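Local coordinates for beta-1,3-glucosyltransferase (Paecilomyces sp. J18, PDB 5JVV), which is a carbohydrate-active enzyme, probably with the curved beta-sandwich fold of glycoside hydrolase family 16, at residues A103-G108 with D114-I119; S127-V132 with G184-Q189; T142-D145 with T150-S153. All blocks are in the same frame, centred on the assembly; numbering follows the deposited sequence. Where two conformers were deposited one is given.

Interaction 1: A103-G108 with D114-I119; sequences AFWTVG and DGEIDI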
ATOM      1  N   ALA A 103       1.114  -3.328  -0.203  1.00  7.03           N
ATOM      2  CA  ALA A 103       0.261  -2.257  -0.720  1.00  7.21           C
ATOM      3  C   ALA A 103      -0.685  -1.706   0.324  1.00  7.07           C
ATOM      4  O   ALA A 103      -1.264  -2.452   1.111  1.00  8.61           O
ATOM      5  CB  ALA A 103      -0.526  -2.748  -1.931  1.00  9.07           C
ATOM      6  N   PHE A 104      -0.794  -0.380   0.332  1.00  7.15           N
ATOM      7  CA  PHE A 104      -1.853   0.338   1.029  1.00  7.78           C
ATOM      8  C   PHE A 104      -2.647   0.998  -0.086  1.00  8.73           C
ATOM      9  O   PHE A 104      -2.124   1.828  -0.828  1.00  8.96           O
ATOM     10  CB  PHE A 104      -1.264   1.385   1.988  1.00  7.54           C
ATOM     11  CG  PHE A 104      -2.290   2.302   2.614  1.00  7.47           C
ATOM     12  CD1 PHE A 104      -3.552   1.830   2.986  1.00  7.46           C
ATOM     13  CD2 PHE A 104      -1.971   3.636   2.879  1.00  7.61           C
ATOM     14  CE1 PHE A 104      -4.485   2.682   3.585  1.00  8.41           C
ATOM     15  CE2 PHE A 104      -2.903   4.504   3.464  1.00  8.36           C
ATOM     16  CZ  PHE A 104      -4.162   4.016   3.823  1.00  9.38           C
ATOM     17  N   TRP A 105      -3.904   0.603  -0.242  1.00  8.60           N
ATOM     18  CA  TRP A 105      -4.648   0.994  -1.429  1.00  9.36           C
ATOM     19  C   TRP A 105      -6.150   0.983  -1.177  1.00 10.12           C
ATOM     20  O   TRP A 105      -6.591   0.654  -0.079  1.00 12.25           O
ATOM     21  CB  TRP A 105      -4.253   0.098  -2.614  1.00  8.46           C
ATOM     22  CG  TRP A 105      -4.542  -1.368  -2.443  1.00  9.47           C
ATOM     23  CD1 TRP A 105      -3.989  -2.228  -1.530  1.00  9.24           C
ATOM     24  CD2 TRP A 105      -5.435  -2.148  -3.245  1.00 11.31           C
ATOM     25  NE1 TRP A 105      -4.491  -3.502  -1.725  1.00  8.51           N
ATOM     26  CE2 TRP A 105      -5.384  -3.473  -2.765  1.00 10.69           C
ATOM     27  CE3 TRP A 105      -6.269  -1.854  -4.331  1.00 13.85           C
ATOM     28  CZ2 TRP A 105      -6.146  -4.506  -3.332  1.00 11.97           C
ATOM     29  CZ3 TRP A 105      -7.025  -2.876  -4.886  1.00 12.43           C
ATOM     30  CH2 TRP A 105      -6.960  -4.183  -4.386  1.00 14.01           C
ATOM     31  N   THR A 106      -6.929   1.377  -2.181  1.00 10.59           N
ATOM     32  CA  THR A 106      -8.382   1.423  -2.037  1.00 11.13           C
ATOM     33  C   THR A 106      -9.044   0.706  -3.197  1.00 11.72           C
ATOM     34  O   THR A 106      -8.545   0.733  -4.320  1.00 12.81           O
ATOM     35  CB  THR A 106      -8.930   2.880  -1.939  1.00 12.60           C
ATOM     36  OG1 THR A 106      -9.072   3.446  -3.250  1.00 14.32           O
ATOM     37  CG2 THR A 106      -8.021   3.769  -1.072  1.00 16.91           C
ATOM     38  N   VAL A 107     -10.165   0.057  -2.921  1.00 11.88           N
ATOM     39  CA  VAL A 107     -10.847  -0.698  -3.962  1.00 15.84           C
ATOM     40  C   VAL A 107     -12.360  -0.679  -3.761  1.00 16.93           C
ATOM     41  O   VAL A 107     -12.847  -0.594  -2.632  1.00 17.20           O
ATOM     42  CB  VAL A 107     -10.320  -2.148  -3.998  1.00 16.58           C
ATOM     43  CG1 VAL A 107     -10.811  -2.938  -2.802  1.00 13.41           C
ATOM     44  CG2 VAL A 107     -10.692  -2.837  -5.308  1.00 26.67           C
ATOM     45  N   GLY A 108     -13.101  -0.750  -4.864  1.00 21.95           N
ATOM     46  CA  GLY A 108     -14.549  -0.861  -4.795  1.00 25.78           C
ATOM     47  C   GLY A 108     -14.979  -2.307  -4.624  1.00 31.42           C
ATOM     48  O   GLY A 108     -14.199  -3.139  -4.158  1.00 26.12           O
ATOM     49  N   ASP A 114     -13.071  -1.702 -11.866  1.00 17.05           N
ATOM     50  CA  ASP A 114     -13.637  -0.435 -11.399  1.00 15.60           C
ATOM     51  C   ASP A 114     -12.533   0.575 -11.119  1.00 14.63           C
ATOM     52  O   ASP A 114     -12.805   1.718 -10.720  1.00 13.90           O
ATOM     53  CB  ASP A 114     -14.465  -0.649 -10.131  1.00 22.40           C
ATOM     54  CG  ASP A 114     -15.923  -0.915 -10.428  1.00 35.20           C
ATOM     55  OD1 ASP A 114     -16.339  -0.716 -11.589  1.00 38.96           O
ATOM     56  OD2 ASP A 114     -16.650  -1.310  -9.491  1.00 43.05           O
ATOM     57  N   GLY A 115     -11.290   0.150 -11.321  1.00 13.85           N
ATOM     58  CA  GLY A 115     -10.139   0.985 -11.008  1.00 14.00           C
ATOM     59  C   GLY A 115      -9.772   0.900  -9.535  1.00 10.73           C
ATOM     60  O   GLY A 115     -10.388   0.145  -8.771  1.00 12.03           O
ATOM     61  N   GLU A 116      -8.767   1.677  -9.133  1.00 11.50           N
ATOM     62  CA  GLU A 116      -8.272   1.636  -7.756  1.00  8.00           C
ATOM     63  C   GLU A 116      -7.335   2.808  -7.491  1.00  8.78           C
ATOM     64  O   GLU A 116      -6.819   3.435  -8.426  1.00  9.15           O
ATOM     65  CB  GLU A 116      -7.527   0.322  -7.494  1.00  9.67           C
ATOM     66  CG  GLU A 116      -6.205   0.206  -8.232  1.00 10.09           C
ATOM     67  CD  GLU A 116      -5.646  -1.199  -8.218  1.00 11.82           C
ATOM     68  OE1 GLU A 116      -4.709  -1.489  -7.437  1.00 14.14           O
ATOM     69  OE2 GLU A 116      -6.150  -2.036  -8.989  1.00 13.14           O
ATOM     70  N   ILE A 117      -7.127   3.104  -6.208  1.00 10.25           N
ATOM     71  CA  ILE A 117      -6.158   4.104  -5.791  1.00  9.63           C
ATOM     72  C   ILE A 117      -5.056   3.404  -5.007  1.00  9.76           C
ATOM     73  O   ILE A 117      -5.322   2.822  -3.960  1.00  9.51           O
ATOM     74  CB  ILE A 117      -6.801   5.166  -4.878  1.00  9.07           C
ATOM     75  CG1 ILE A 117      -7.963   5.869  -5.588  1.00 11.47           C
ATOM     76  CG2 ILE A 117      -5.760   6.183  -4.410  1.00  9.25           C
ATOM     77  CD1 ILE A 117      -8.915   6.535  -4.613  1.00 13.21           C
ATOM     78  N   ASP A 118      -3.828   3.432  -5.514  1.00  8.67           N
ATOM     79  CA  ASP A 118      -2.722   2.774  -4.812  1.00  8.98           C
ATOM     80  C   ASP A 118      -1.882   3.836  -4.135  1.00  7.33           C
ATOM     81  O   ASP A 118      -1.195   4.606  -4.813  1.00  8.90           O
ATOM     82  CB  ASP A 118      -1.855   1.961  -5.786  1.00  9.38           C
ATOM     83  CG  ASP A 118      -2.654   0.930  -6.560  1.00 14.12           C
ATOM     84  OD1 ASP A 118      -3.595   0.356  -5.985  1.00 13.29           O
ATOM     85  OD2 ASP A 118      -2.351   0.708  -7.747  1.00 21.64           O
ATOM     86  N   ILE A 119      -1.963   3.894  -2.803  1.00  7.32           N
ATOM     87  CA  ILE A 119      -1.318   4.955  -2.032  1.00  7.48           C
ATOM     88  C   ILE A 119       0.149   4.637  -1.737  1.00  9.98           C
ATOM     89  O   ILE A 119       1.033   5.479  -1.957  1.00  9.17           O
ATOM     90  CB  ILE A 119      -2.073   5.214  -0.723  1.00  8.29           C
ATOM     91  CG1 ILE A 119      -3.521   5.623  -1.031  1.00  8.76           C
ATOM     92  CG2 ILE A 119      -1.384   6.317   0.088  1.00  9.26           C
ATOM     93  CD1 ILE A 119      -4.404   5.667   0.215  1.00 10.75           C
TER
HETATM   94  O   HOH W   1     -12.477   1.330  -7.162  1.00 26.32           O
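Ile119 lies over one face of the Phe104 ring, its CD1 4.1 Å from the ring centroid and 23° off the normal, offset toward the CE2 rim in a CH-pi contact; Phe243 also stacks on this ring. The Trp105 indole has Ala103 O at its edge, in plane, while the Glu116 carboxylate, its plane turned 27° from the indole, brings OE1 obliquely to 3.5 Å from Trp105 CE3. Asp118 runs alongside, with OD1 3.4 Å from Trp105 CB. Trp105 CG stands between backbone N and carbonyl carbon (chi1 62°), which keeps the indole beside both carboxylates. Trp105, Glu116 and Asp118 share one sheet face; Thr106 and Ile117 occupy the other, where Thr106 OG1 sits 3.3 Å from Ile117 CB and bonds to Gln239. Ile119 N donates to Phe104 O at 2.9 Å and Thr106 N to Ile117 O at 2.8 Å; the return bond from Ile117 N to Thr106 O is weak. The Glu116-x-Asp118-x-x-Glu121 pattern of this antiparallel hairpin is consistent with the glycoside hydrolase family 16 signature. The pairing thus sets two acid side chains beside an indole on one buried face, with Trp105 NE1 held by Asp244 and Glu116 OE2 by Trp111.

Interaction 2: S127-V132 with G184-Q189; sequences SQNTMV and GVYAMQ
Asn129 and Tyr186 converge across the gap between two sheets, and these two residues make the whole direct contact between 127-132 and 184-189. The amide nitrogen ND2 of Asn129 lies 3.1 Å from the phenol oxygen OH of Tyr186 and obliquely to the ring, 3.5 Å from Tyr186 CE1. The approach is not made by the nitrogen alone: Asn129 CB comes to 3.4 Å from Tyr186 OH, so the hydroxyl rests against the root of the asparagine as well as its amide. With amide and ring planes 79° apart, the two flat groups stand nearly perpendicular and do not stack. The asparagine reaches across because its CG is turned anti to the backbone nitrogen (chi1 -170°).

The CA atoms of Asn129 and Tyr186 are 11.0 Å apart, and the pair spans the interior of a beta sandwich. Tyr186 rises from strand 184-190 of one sheet, and Asn129 belongs to the segment that leads into strand 130-134 of the other.

Farther out, the polar ends have firmer partners. Asn129 is bonded through both ends of its amide to the chain of the neighbouring strand, ND2 to Ile119 O and OD1 to Glu121 N, which fixes the rotation of the group and settles which end is nitrogen. Ser173 serves both sides, its carbonyl bonding to Tyr186 OH and its OG to Asn129 N. The Tyr186 ring lies against Phe199, with planes about 25° apart, and touches Ile119 and Ile120, while beside the polar pair Met131 packs on Leu197 of strand 195-201.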
ATOM      1  N   SER A 127      12.943   1.139  -3.667  1.00 11.88           N
ATOM      2  CA  SER A 127      13.334   2.038  -2.584  1.00 13.99           C
ATOM      3  C   SER A 127      12.507   3.320  -2.509  1.00 12.21           C
ATOM      4  O   SER A 127      12.550   4.023  -1.489  1.00 17.03           O
ATOM      5  CB  SER A 127      14.817   2.390  -2.695  1.00 19.79           C
ATOM      6  OG  SER A 127      15.096   2.970  -3.952  1.00 26.81           O
ATOM      7  N   GLN A 128      11.784   3.636  -3.577  1.00 12.38           N
ATOM      8  CA  GLN A 128      10.942   4.833  -3.594  1.00 13.79           C
ATOM      9  C   GLN A 128       9.506   4.419  -3.886  1.00 16.33           C
ATOM     10  O   GLN A 128       9.277   3.520  -4.689  1.00 16.62           O
ATOM     11  CB  GLN A 128      11.454   5.841  -4.637  1.00 19.21           C
ATOM     12  CG  GLN A 128      12.841   6.408  -4.314  1.00 26.99           C
ATOM     13  CD  GLN A 128      13.421   7.283  -5.420  1.00 32.87           C
ATOM     14  OE1 GLN A 128      14.563   7.088  -5.842  1.00 34.80           O
ATOM     15  NE2 GLN A 128      12.649   8.263  -5.876  1.00 27.10           N
ATOM     16  N   ASN A 129       8.538   5.065  -3.243  1.00 10.43           N
ATOM     17  CA  ASN A 129       7.136   4.678  -3.417  1.00 10.08           C
ATOM     18  C   ASN A 129       6.640   4.885  -4.839  1.00 10.81           C
ATOM     19  O   ASN A 129       7.101   5.785  -5.537  1.00 12.58           O
ATOM     20  CB  ASN A 129       6.249   5.479  -2.460  1.00 11.60           C
ATOM     21  CG  ASN A 129       4.811   4.971  -2.417  1.00 11.28           C
ATOM     22  OD1 ASN A 129       4.554   3.774  -2.598  1.00 15.14           O
ATOM     23  ND2 ASN A 129       3.870   5.875  -2.173  1.00  8.97           N
ATOM     24  N   THR A 130       5.717   4.030  -5.267  1.00  9.56           N
ATOM     25  CA  THR A 130       5.001   4.297  -6.511  0.56 11.64           C
ATOM     26  C   THR A 130       3.521   4.427  -6.224  1.00 14.89           C
ATOM     27  O   THR A 130       2.850   3.501  -5.780  1.00 16.81           O
ATOM     28  CB  THR A 130       5.258   3.267  -7.640  0.56 12.81           C
ATOM     29  OG1 THR A 130       5.027   1.938  -7.159  0.56 12.57           O
ATOM     30  CG2 THR A 130       6.683   3.381  -8.152  0.56 12.35           C
ATOM     31  N   MET A 131       3.025   5.637  -6.451  1.00  9.84           N
ATOM     32  CA  MET A 131       1.606   5.936  -6.298  1.00 11.34           C
ATOM     33  C   MET A 131       0.968   5.712  -7.654  1.00 12.77           C
ATOM     34  O   MET A 131       1.498   6.170  -8.668  1.00 12.14           O
ATOM     35  CB  MET A 131       1.416   7.396  -5.875  1.00  8.87           C
ATOM     36  CG  MET A 131       2.012   7.698  -4.490  1.00  8.48           C
ATOM     37  SD  MET A 131       2.245   9.456  -4.199  1.00 11.41           S
ATOM     38  CE  MET A 131       3.695   9.735  -5.222  1.00 13.94           C
ATOM     39  N   VAL A 132      -0.155   4.999  -7.688  1.00  9.46           N
ATOM     40  CA  VAL A 132      -0.790   4.656  -8.963  1.00 10.42           C
ATOM     41  C   VAL A 132      -2.299   4.833  -8.867  1.00 12.41           C
ATOM     42  O   VAL A 132      -2.906   4.427  -7.875  1.00 13.83           O
ATOM     43  CB  VAL A 132      -0.538   3.174  -9.347  1.00 13.52           C
ATOM     44  CG1 VAL A 132      -1.008   2.901 -10.781  1.00 13.31           C
ATOM     45  CG2 VAL A 132       0.928   2.801  -9.202  1.00 16.10           C
ATOM     46  N   GLY A 184       6.392   7.366   8.842  1.00  8.76           N
ATOM     47  CA  GLY A 184       5.826   8.698   8.815  1.00 10.68           C
ATOM     48  C   GLY A 184       4.340   8.621   8.567  1.00 12.08           C
ATOM     49  O   GLY A 184       3.717   7.612   8.900  1.00 14.08           O
ATOM     50  N   VAL A 185       3.774   9.683   8.008  1.00  9.91           N
ATOM     51  CA  VAL A 185       2.345   9.717   7.712  1.00  9.37           C
ATOM     52  C   VAL A 185       2.117   9.761   6.211  1.00 10.78           C
ATOM     53  O   VAL A 185       2.766  10.538   5.511  1.00 12.79           O
ATOM     54  CB  VAL A 185       1.671  10.951   8.350  1.00 10.72           C
ATOM     55  CG1 VAL A 185       0.269  11.157   7.772  1.00 13.00           C
ATOM     56  CG2 VAL A 185       1.636  10.808   9.868  1.00 13.78           C
ATOM     57  N   TYR A 186       1.220   8.904   5.719  1.00 10.10           N
ATOM     58  CA  TYR A 186       0.673   9.043   4.377  1.00 10.30           C
ATOM     59  C   TYR A 186      -0.722   9.643   4.482  1.00 12.52           C
ATOM     60  O   TYR A 186      -1.553   9.176   5.274  1.00 11.89           O
ATOM     61  CB  TYR A 186       0.644   7.697   3.646  1.00 10.27           C
ATOM     62  CG  TYR A 186       1.881   7.475   2.807  1.00  9.22           C
ATOM     63  CD1 TYR A 186       1.929   7.922   1.493  1.00 10.14           C
ATOM     64  CD2 TYR A 186       3.007   6.844   3.328  1.00  9.96           C
ATOM     65  CE1 TYR A 186       3.044   7.739   0.715  1.00 10.86           C
ATOM     66  CE2 TYR A 186       4.139   6.654   2.553  1.00 10.15           C
ATOM     67  CZ  TYR A 186       4.149   7.111   1.243  1.00 10.41           C
ATOM     68  OH  TYR A 186       5.252   6.954   0.432  1.00 12.32           O
ATOM     69  N   ALA A 187      -0.969  10.677   3.689  1.00 10.19           N
ATOM     70  CA  ALA A 187      -2.241  11.380   3.711  1.00  9.45           C
ATOM     71  C   ALA A 187      -2.844  11.426   2.319  1.00 10.70           C
ATOM     72  O   ALA A 187      -2.134  11.631   1.333  1.00 12.26           O
ATOM     73  CB  ALA A 187      -2.063  12.797   4.244  1.00 11.94           C
ATOM     74  N   MET A 188      -4.159  11.246   2.245  1.00 12.23           N
ATOM     75  CA  MET A 188      -4.882  11.406   0.988  1.00 10.17           C
ATOM     76  C   MET A 188      -6.001  12.418   1.155  1.00 12.07           C
ATOM     77  O   MET A 188      -6.789  12.318   2.096  1.00 13.12           O
ATOM     78  CB  MET A 188      -5.487  10.076   0.539  1.00 10.47           C
ATOM     79  CG  MET A 188      -6.382  10.249  -0.686  1.00 10.64           C
ATOM     80  SD  MET A 188      -6.988   8.715  -1.416  1.00 14.07           S
ATOM     81  CE  MET A 188      -7.895   8.005  -0.049  1.00 13.33           C
ATOM     82  N   GLN A 189      -6.068  13.389   0.243  1.00 10.17           N
ATOM     83  CA  GLN A 189      -7.245  14.239   0.112  1.00 10.98           C
ATOM     84  C   GLN A 189      -7.959  13.871  -1.183  1.00 13.12           C
ATOM     85  O   GLN A 189      -7.346  13.863  -2.250  1.00 12.33           O
ATOM     86  CB  GLN A 189      -6.870  15.713   0.070  1.00  9.10           C
ATOM     87  CG  GLN A 189      -8.086  16.635   0.029  1.00 12.58           C
ATOM     88  CD  GLN A 189      -7.719  18.090  -0.185  1.00 16.25           C
ATOM     89  OE1 GLN A 189      -6.630  18.404  -0.664  1.00 14.09           O
ATOM     90  NE2 GLN A 189      -8.634  18.987   0.167  1.00 18.87           N
TER

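Interaction 3: T142-D145 with T150-S153; sequences TSDD and TTTS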
ATOM      1  N   THR A 142      -2.041  16.014 -15.131  1.00 11.93           N
ATOM      2  CA  THR A 142      -1.283  17.105 -15.742  1.00 14.82           C
ATOM      3  C   THR A 142      -0.732  18.092 -14.712  1.00 20.01           C
ATOM      4  O   THR A 142      -0.458  19.252 -15.041  1.00 19.02           O
ATOM      5  CB  THR A 142      -2.147  17.893 -16.750  1.00 15.18           C
ATOM      6  OG1 THR A 142      -3.280  18.467 -16.076  1.00 15.20           O
ATOM      7  CG2 THR A 142      -2.640  16.985 -17.876  1.00 15.06           C
ATOM      8  N   SER A 143      -0.570  17.633 -13.474  1.00 16.49           N
ATOM      9  CA  SER A 143      -0.147  18.515 -12.388  1.00 14.13           C
ATOM     10  C   SER A 143       1.275  18.223 -11.902  1.00 16.48           C
ATOM     11  O   SER A 143       1.577  18.400 -10.721  1.00 20.68           O
ATOM     12  CB  SER A 143      -1.141  18.438 -11.220  1.00 18.36           C
ATOM     13  OG  SER A 143      -2.393  18.997 -11.594  1.00 20.53           O
ATOM     14  N   ASP A 144       2.148  17.790 -12.813  1.00 23.79           N
ATOM     15  CA  ASP A 144       3.531  17.440 -12.461  1.00 31.35           C
ATOM     16  C   ASP A 144       4.315  18.651 -11.936  1.00 37.42           C
ATOM     17  O   ASP A 144       5.415  18.509 -11.393  1.00 42.82           O
ATOM     18  CB  ASP A 144       4.248  16.756 -13.647  1.00 36.25           C
ATOM     19  CG  ASP A 144       5.666  16.282 -13.297  1.00 37.29           C
ATOM     20  OD1 ASP A 144       5.821  15.232 -12.619  1.00 22.87           O
ATOM     21  OD2 ASP A 144       6.633  16.952 -13.719  1.00 39.95           O
ATOM     22  N   ASP A 145       3.724  19.836 -12.072  1.00 36.81           N
ATOM     23  CA  ASP A 145       4.340  21.076 -11.609  1.00 42.67           C
ATOM     24  C   ASP A 145       3.704  21.630 -10.325  1.00 39.28           C
ATOM     25  O   ASP A 145       4.003  22.750  -9.908  1.00 43.32           O
ATOM     26  CB  ASP A 145       4.312  22.123 -12.727  1.00 48.35           C
ATOM     27  CG  ASP A 145       5.125  21.699 -13.944  1.00 51.35           C
ATOM     28  OD1 ASP A 145       6.266  21.223 -13.767  1.00 53.78           O
ATOM     29  OD2 ASP A 145       4.619  21.836 -15.078  1.00 54.83           O
ATOM     30  N   THR A 150       7.571  12.368  -9.196  1.00 13.02           N
ATOM     31  CA  THR A 150       7.800  12.449 -10.634  1.00 15.58           C
ATOM     32  C   THR A 150       6.818  11.550 -11.365  1.00 13.83           C
ATOM     33  O   THR A 150       6.776  10.344 -11.119  1.00 13.52           O
ATOM     34  CB  THR A 150       9.239  12.024 -10.989  1.00 16.25           C
ATOM     35  OG1 THR A 150      10.174  12.861 -10.295  1.00 17.15           O
ATOM     36  CG2 THR A 150       9.483  12.158 -12.489  1.00 18.27           C
ATOM     37  N   THR A 151       6.025  12.130 -12.262  1.00 15.26           N
ATOM     38  CA  THR A 151       5.079  11.331 -13.041  1.00 13.20           C
ATOM     39  C   THR A 151       5.831  10.500 -14.077  1.00 13.88           C
ATOM     40  O   THR A 151       6.614  11.047 -14.865  1.00 16.34           O
ATOM     41  CB  THR A 151       4.059  12.215 -13.772  1.00 12.85           C
ATOM     42  OG1 THR A 151       3.298  12.965 -12.812  1.00 14.54           O
ATOM     43  CG2 THR A 151       3.129  11.348 -14.610  1.00 14.31           C
ATOM     44  N   THR A 152       5.624   9.182 -14.053  1.00 14.23           N
ATOM     45  CA  THR A 152       6.267   8.295 -15.028  1.00 13.85           C
ATOM     46  C   THR A 152       5.288   7.750 -16.066  1.00 16.60           C
ATOM     47  O   THR A 152       5.696   7.235 -17.100  1.00 16.57           O
ATOM     48  CB  THR A 152       7.027   7.137 -14.345  1.00 19.84           C
ATOM     49  OG1 THR A 152       6.129   6.391 -13.523  1.00 18.19           O
ATOM     50  CG2 THR A 152       8.148   7.676 -13.479  1.00 19.39           C
ATOM     51  N   SER A 153       3.995   7.852 -15.778  1.00 14.36           N
ATOM     52  CA  SER A 153       2.947   7.494 -16.727  0.59 14.95           C
ATOM     53  C   SER A 153       1.752   8.394 -16.454  1.00 17.20           C
ATOM     54  O   SER A 153       1.277   8.444 -15.317  1.00 14.77           O
ATOM     55  CB  SER A 153       2.554   6.025 -16.553  0.59 18.99           C
ATOM     56  OG  SER A 153       1.386   5.719 -17.294  0.59 20.26           O
TER
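Thr150 opens the contact with its backbone: its CA lies 3.9 Å from Asp144 OD1, while its CB points away from the loop. The main interaction comes one residue later. Thr151 N donates to Asp144 OD1 at 3.1 Å, with an almost straight N-H...O angle of 170°, and meets the oxygen nearly along its C-O axis. With chi1 at -176° the Asp144 carboxylate swings away from its own N and out to the strand, across the gap between CA atoms 6.3 Å apart.

The Asp144 and Thr151 side chains pass alongside one another, running oppositely. Thr151 OG1 sits beside its own backbone nitrogen, 3.4 Å from Asp144 OD1, and is hydrogen-bonded to Gln147 NE2, in the residues between the two segments. The strand bends at Thr152, whose CB points away from Asp144. Thr152 with Ser153 sits opposite the single residue Val166, a classic beta bulge in the pairing with strand 165-168, and Ser153 OG bonds to Gly164 O. The hairpin is closed farther on by the disulfide Cys156-Cys165.

Loop 142-145 is thus joined to the strand across a solvent-exposed surface by one nearly straight bond, probably strengthened by the carboxylate's charge, with little apolar packing, so a side-chain carboxylate, not a backbone carbonyl, satisfies the Thr151 N-H.

From the N terminus, interaction 1 comes first and closes a short hairpin, with five residues between 103-108 and 114-119. Strand 116-121 then leads to its sheet neighbour 130-134, where interaction 2 begins; the two contacts touch, Asp118 N lying 2.7 Å from Val132 O in a probable hydrogen bond and Ile119 CG2 3.9 Å from Tyr186 CD1. Interaction 2 closes a much longer loop of 51 residues by reaching strand 184-190 of the opposing sheet. Nested inside that loop, interaction 3 ties 142-145 to 150-153 at the surface, about 6 Å from interaction 2 at the nearest atoms. Interaction 1 precedes both in series. The three therefore join neighbouring strands, facing sheets and a peripheral loop respectively.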